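PDB 5JBD: inactive glucansucrase from Lactobacillus reuteri, which is an inactive member of glycoside hydrolase family 70, a multidomain protein built round a circularly permuted TIM barrel and carrying a bound calcium ion. Local coordinates for residues T377-N385 and T640-D648. Residues are numbered along the deposited sequence; the frame is centred on the assembly and turned at random.
Sequences TTENEATPN and TFESNAALD
Glu379 reaches over Asn644 to the start of the short helix 645-648. Its CB lies 4.1 Å from Asn644 CB, CG passes Asn644 CA, and the extended chain brings the carboxylate to Ala645, where Glu379 OE1 accepts from Ala645 N at 2.9 Å. The N-H points almost straight at the oxygen (167°), though it meets the carboxylate from above its plane. An acid suits this place: N-H groups at a helix start lack carbonyl partners within the helix, and its partial positive charge would probably favour a carboxylate. Asn644 serves the same end as N-cap: with CG between its backbone N and carbonyl carbon (chi1 54°), OD1 turns back to accept from Leu647 N and, weakly, Ala646 N. That leaves Asn644 ND2 to donate to Asn380 OD1 at 3.0 Å, the two amide planes 77° apart. Asn380 also takes the positive-phi backbone conformation that asparagine tolerates well, and its N donates to Ser643 O. Compact Ser643 fits its CB against Ala382 O (3.4 Å), while a water links Ala382 O to Ser643 N; Ser643 OG is hydrogen-bonded to Asp458. Pro384, lacking an N-H, makes an apolar wedge: Pro384 CB touches Phe641 CB at 3.8 Å and Leu647 CD2, and CG rests on Phe641 O. The contact thus joins the loop entering barrel strand 385-388 to the helix preceding strand 652-654, with strand 460-464 between the two; helix 310-315 packs on Phe641 and Leu647, helix 326-333 on Pro384.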
loop_
_atom_site.group_PDB
_atom_site.type_symbol
_atom_site.label_atom_id
_atom_site.label_comp_id
_atom_site.label_asym_id
_atom_site.label_seq_id
_atom_site.Cartn_x
_atom_site.Cartn_y
_atom_site.Cartn_z
ATOM N N THR A 377 35.241 2.901 5.382
ATOM C CA THR A 377 35.999 3.336 6.563
ATOM C C THR A 377 35.862 4.830 6.879
ATOM O O THR A 377 36.714 5.396 7.566
ATOM C CB THR A 377 37.503 2.995 6.410
ATOM O OG1 THR A 377 38.058 3.748 5.325
ATOM C CG2 THR A 377 37.701 1.512 6.169
ATOM N N THR A 378 34.798 5.452 6.371
ATOM C CA THR A 378 34.489 6.851 6.596
ATOM C C THR A 378 33.060 6.946 7.126
ATOM O O THR A 378 32.320 5.962 7.115
ATOM C CB THR A 378 34.586 7.655 5.287
ATOM O OG1 THR A 378 33.766 7.033 4.289
ATOM C CG2 THR A 378 36.042 7.738 4.790
ATOM N N GLU A 379 32.688 8.136 7.592
ATOM C CA GLU A 379 31.326 8.413 8.072
ATOM C C GLU A 379 30.792 9.706 7.468
ATOM O O GLU A 379 31.556 10.516 6.951
ATOM C CB GLU A 379 31.293 8.438 9.604
ATOM C CG GLU A 379 31.303 7.036 10.215
ATOM C CD GLU A 379 31.478 7.057 11.716
ATOM O OE1 GLU A 379 30.603 7.609 12.439
ATOM O OE2 GLU A 379 32.494 6.504 12.177
ATOM N N ASN A 380 29.466 9.860 7.499
ATOM C CA ASN A 380 28.762 10.991 6.912
ATOM C C ASN A 380 28.925 11.161 5.411
ATOM O O ASN A 380 28.721 12.260 4.892
ATOM C CB ASN A 380 29.146 12.273 7.648
ATOM C CG ASN A 380 28.991 12.113 9.141
ATOM O OD1 ASN A 380 27.878 11.979 9.628
ATOM N ND2 ASN A 380 30.107 12.052 9.861
ATOM N N GLU A 381 29.268 10.081 4.717
ATOM C CA GLU A 381 29.455 10.089 3.256
ATOM C C GLU A 381 28.373 9.311 2.512
ATOM O O GLU A 381 27.977 9.706 1.416
ATOM C CB GLU A 381 30.836 9.519 2.882
ATOM C CG GLU A 381 31.977 10.372 3.407
ATOM C CD GLU A 381 33.341 10.001 2.841
ATOM O OE1 GLU A 381 33.553 8.855 2.348
ATOM O OE2 GLU A 381 34.223 10.882 2.919
ATOM N N ALA A 382 27.924 8.203 3.080
ATOM C CA ALA A 382 26.936 7.359 2.422
ATOM C C ALA A 382 25.572 8.032 2.464
ATOM O O ALA A 382 25.299 8.850 3.343
ATOM C CB ALA A 382 26.859 6.000 3.111
ATOM N N THR A 383 24.717 7.674 1.517
ATOM C CA THR A 383 23.324 8.107 1.550
ATOM C C THR A 383 22.591 7.449 2.725
ATOM O O THR A 383 22.514 6.207 2.768
ATOM C CB THR A 383 22.627 7.720 0.247
ATOM O OG1 THR A 383 23.347 8.301 -0.837
ATOM C CG2 THR A 383 21.167 8.197 0.233
ATOM N N PRO A 384 22.063 8.264 3.685
ATOM C CA PRO A 384 21.287 7.707 4.809
ATOM C C PRO A 384 20.154 6.844 4.306
ATOM O O PRO A 384 19.342 7.304 3.495
ATOM C CB PRO A 384 20.745 8.963 5.524
ATOM C CG PRO A 384 21.746 10.012 5.218
ATOM C CD PRO A 384 22.192 9.738 3.812
ATOM N N ASN A 385 20.132 5.578 4.713
ATOM C CA ASN A 385 19.244 4.611 4.082
ATOM C C ASN A 385 18.755 3.544 5.051
ATOM O O ASN A 385 19.359 3.319 6.107
ATOM C CB ASN A 385 19.916 3.945 2.877
ATOM C CG ASN A 385 21.013 2.991 3.279
ATOM O OD1 ASN A 385 20.774 1.798 3.508
ATOM N ND2 ASN A 385 22.216 3.521 3.423
ATOM N N THR A 640 19.906 16.743 7.824
ATOM C CA THR A 640 19.022 16.178 8.843
ATOM C C THR A 640 19.533 14.768 9.194
ATOM O O THR A 640 20.161 14.589 10.249
ATOM C CB THR A 640 17.572 16.245 8.347
ATOM O OG1 THR A 640 17.207 17.624 8.193
ATOM C CG2 THR A 640 16.601 15.597 9.321
ATOM N N PHE A 641 19.321 13.775 8.328
ATOM C CA PHE A 641 19.951 12.463 8.548
ATOM C C PHE A 641 21.375 12.409 7.985
ATOM O O PHE A 641 21.662 12.986 6.948
ATOM C CB PHE A 641 19.066 11.316 8.063
ATOM C CG PHE A 641 17.805 11.206 8.856
ATOM C CD1 PHE A 641 17.863 10.857 10.203
ATOM C CD2 PHE A 641 16.581 11.577 8.315
ATOM C CE1 PHE A 641 16.722 10.813 10.969
ATOM C CE2 PHE A 641 15.443 11.542 9.085
ATOM C CZ PHE A 641 15.510 11.166 10.413
ATOM N N GLU A 642 22.249 11.752 8.738
ATOM C CA GLU A 642 23.637 11.537 8.384
ATOM C C GLU A 642 23.936 10.062 8.647
ATOM O O GLU A 642 23.594 9.548 9.718
ATOM C CB GLU A 642 24.534 12.349 9.278
ATOM C CG GLU A 642 24.365 13.858 9.186
ATOM C CD GLU A 642 25.320 14.578 10.112
ATOM O OE1 GLU A 642 25.366 14.211 11.304
ATOM O OE2 GLU A 642 26.025 15.494 9.658
ATOM N N SER A 643 24.572 9.412 7.682
ATOM C CA SER A 643 24.946 7.983 7.780
ATOM C C SER A 643 26.253 7.871 8.542
ATOM O O SER A 643 27.334 8.016 7.980
ATOM C CB SER A 643 25.047 7.353 6.383
ATOM O OG SER A 643 25.136 5.930 6.439
ATOM N N ASN A 644 26.151 7.630 9.843
ATOM C CA ASN A 644 27.326 7.536 10.717
ATOM C C ASN A 644 27.053 6.478 11.779
ATOM O O ASN A 644 25.992 5.851 11.759
ATOM C CB ASN A 644 27.647 8.917 11.334
ATOM C CG ASN A 644 26.463 9.535 12.060
ATOM O OD1 ASN A 644 25.708 8.850 12.748
ATOM N ND2 ASN A 644 26.303 10.849 11.913
ATOM N N ALA A 645 27.987 6.296 12.705
ATOM C CA ALA A 645 27.846 5.291 13.758
ATOM C C ALA A 645 26.576 5.447 14.618
ATOM O O ALA A 645 25.986 4.438 15.075
ATOM C CB ALA A 645 29.098 5.278 14.636
ATOM N N ALA A 646 26.126 6.686 14.833
ATOM C CA ALA A 646 24.910 6.894 15.626
ATOM C C ALA A 646 23.665 6.439 14.872
ATOM O O ALA A 646 22.833 5.717 15.431
ATOM C CB ALA A 646 24.781 8.337 16.079
ATOM N N LEU A 647 23.531 6.827 13.609
ATOM C CA LEU A 647 22.366 6.397 12.829
ATOM C C LEU A 647 22.389 4.877 12.628
ATOM O O LEU A 647 21.334 4.223 12.704
ATOM C CB LEU A 647 22.304 7.100 11.477
ATOM C CG LEU A 647 20.991 6.885 10.711
ATOM C CD1 LEU A 647 19.833 7.569 11.430
ATOM C CD2 LEU A 647 21.097 7.419 9.297
ATOM N N ASP A 648 23.582 4.331 12.393
ATOM C CA ASP A 648 23.780 2.865 12.250
ATOM C C ASP A 648 23.374 2.079 13.484
ATOM O O ASP A 648 23.059 0.892 13.376
ATOM C CB ASP A 648 25.258 2.507 11.950
ATOM C CG ASP A 648 25.701 2.833 10.537
ATOM O OD1 ASP A 648 24.881 3.216 9.686
ATOM O OD2 ASP A 648 26.910 2.662 10.249
HETATM O O HOH W 1 29.218 7.238 5.584
HETATM O O HOH W 2 25.711 10.764 5.401
HETATM O O HOH W 3 22.449 4.970 6.478
#